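Local coordinates for AztD protein (Citrobacter koseri, PDB 6CMK) that acts as a periplasmic zinc chaperone, handing one zinc ion directly to the solute-binding protein AztC without forming a stable complex, at the interface of chains A and B. Coordinates in Å, arbitrary orientation; residue numbers count along the deposited sequence, not the author numbering. Chains: chain A/B, AztD protein.

The interface of chains A and B. Residues chain A 126, 216, 260-261, 274, 300; chain B 100-102, 104.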
# COMPACT_ATOMS: atom_id res chain seq x y z
N HIS A 126 -19.14 6.26 -6.25
CA HIS A 126 -19.08 4.91 -6.78
C HIS A 126 -20.14 4.65 -7.85
O HIS A 126 -21.32 4.95 -7.67
CB HIS A 126 -19.20 3.92 -5.62
CG HIS A 126 -17.92 3.75 -4.88
ND1 HIS A 126 -16.91 2.92 -5.34
CD2 HIS A 126 -17.43 4.36 -3.78
CE1 HIS A 126 -15.88 3.01 -4.52
NE2 HIS A 126 -16.16 3.87 -3.56
N HIS A 216 -16.74 -0.74 2.85
CA HIS A 216 -16.20 -0.13 1.64
C HIS A 216 -15.52 -1.22 0.82
O HIS A 216 -14.77 -2.03 1.37
CB HIS A 216 -15.18 0.97 1.92
CG HIS A 216 -14.78 1.72 0.69
ND1 HIS A 216 -13.87 1.21 -0.21
CD2 HIS A 216 -15.20 2.90 0.18
CE1 HIS A 216 -13.73 2.06 -1.21
NE2 HIS A 216 -14.53 3.09 -1.00
N SER A 260 -10.75 -3.64 1.74
CA SER A 260 -11.49 -2.40 1.56
C SER A 260 -11.62 -1.99 0.10
O SER A 260 -12.15 -0.91 -0.18
CB SER A 260 -10.81 -1.26 2.36
OG SER A 260 -9.41 -1.29 2.15
N THR A 261 -11.16 -2.81 -0.84
CA THR A 261 -11.32 -2.55 -2.26
C THR A 261 -11.31 -3.89 -2.99
O THR A 261 -10.56 -4.79 -2.61
CB THR A 261 -10.22 -1.61 -2.77
OG1 THR A 261 -10.52 -1.22 -4.11
CG2 THR A 261 -8.86 -2.26 -2.75
N ASN A 274 -7.71 -6.24 -1.61
CA ASN A 274 -6.53 -6.00 -0.80
C ASN A 274 -6.68 -6.75 0.52
O ASN A 274 -7.76 -7.21 0.89
CB ASN A 274 -6.33 -4.50 -0.55
CG ASN A 274 -7.41 -3.91 0.34
OD1 ASN A 274 -8.59 -4.20 0.18
ND2 ASN A 274 -7.00 -3.11 1.32
N ARG A 300 0.56 -2.58 -3.47
CA ARG A 300 -0.31 -2.53 -4.63
C ARG A 300 -0.59 -1.09 -5.04
O ARG A 300 -1.00 -0.27 -4.21
CB ARG A 300 -1.62 -3.24 -4.30
CG ARG A 300 -2.64 -3.30 -5.44
CD ARG A 300 -4.07 -3.51 -4.90
NE ARG A 300 -4.79 -2.24 -4.78
CZ ARG A 300 -5.03 -1.59 -3.64
NH1 ARG A 300 -4.63 -2.08 -2.47
NH2 ARG A 300 -5.69 -0.44 -3.68
N ASP B 100 -7.44 2.16 2.81
CA ASP B 100 -7.10 1.94 1.40
C ASP B 100 -8.38 1.67 0.62
O ASP B 100 -8.93 0.57 0.67
CB ASP B 100 -6.13 0.76 1.30
CG ASP B 100 -5.67 0.49 -0.13
OD1 ASP B 100 -6.19 1.11 -1.07
OD2 ASP B 100 -4.76 -0.37 -0.29
N HIS B 101 -8.84 2.67 -0.14
CA HIS B 101 -10.11 2.58 -0.85
C HIS B 101 -9.93 2.54 -2.36
O HIS B 101 -10.79 3.00 -3.11
CB HIS B 101 -11.01 3.73 -0.41
CG HIS B 101 -11.61 3.50 0.95
ND1 HIS B 101 -12.43 4.41 1.57
CD2 HIS B 101 -11.51 2.45 1.79
CE1 HIS B 101 -12.81 3.93 2.75
NE2 HIS B 101 -12.27 2.74 2.91
N GLY B 102 -8.83 1.96 -2.82
CA GLY B 102 -8.62 1.72 -4.23
C GLY B 102 -8.18 2.95 -4.99
O GLY B 102 -6.99 3.24 -5.08
N HIS B 104 -8.83 5.97 -4.03
CA HIS B 104 -8.58 7.03 -3.07
C HIS B 104 -8.23 6.40 -1.73
O HIS B 104 -8.37 5.20 -1.52
CB HIS B 104 -9.79 7.95 -2.93
CG HIS B 104 -11.05 7.24 -2.55
ND1 HIS B 104 -11.71 6.39 -3.40
CD2 HIS B 104 -11.77 7.24 -1.40
CE1 HIS B 104 -12.78 5.90 -2.80
NE2 HIS B 104 -12.84 6.41 -1.58
O HOH W 1 -7.65 -0.34 4.25
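A:Ser260 OG is the best-held polar atom, a hydroxyl with three partners. It donates to the backbone O of B:Asp100 at 2.4 Å, on a lone pair in the carbonyl plane, receives A:Asn274 ND2 at 3.1 Å, and shares a water with B:Asp100 N. Here the end of strand 96-100 and the loop after it, from one beta-propeller, meet the region of the zinc site 1 histidines of another. A:Asn274 is the second-shell clamp: its OD1 accepts from the backbone N atoms of both A:Ser260 and A:Thr261.

The carboxylate oxygen B:Asp100 OD1 is doubly held. On its syn lone pair sits A:Arg300 NH2, 3.1 Å away and almost perfectly straight (178° at H); on its anti lone pair, the backbone N of B:Gly102, in the loop just after the strand, reaches back to it at 3.3 Å and may help set the carboxylate's rotation. The other oxygen, B:Asp100 OD2, takes A:Arg300 NH1 at 2.8 Å from above the carboxylate plane, completing an end-on, two-nitrogen salt bridge. The two side chains meet tip to tip, with guanidinium and carboxylate planes only 20° apart. B:Asp100 reaches out with CG anti to its backbone N (chi1 -178°), while A:Arg300 bends at chi3, with the methyl CG2 of A:Thr261 above one guanidinium face, toward its rim.

Beyond this polar cluster the contact turns flat. The imidazoles of A:His216 and B:His101 stack face to face, centroids 3.5 Å apart and nearly parallel. A:His216 is steadied by ND1, which donates in its ring plane to A:Ser260 O at 2.7 Å. B:His104 stands edge-to-face to A:His216, and its own face is met by B:His101 CB. Thus ligands of zinc site 1 in one chain abut ligands of site 2 in the other; since AztD is a monomer, this pairing may be a crystal contact. At the far end, A:His126 NE2 lies 4.0 Å from B:His104 CE1.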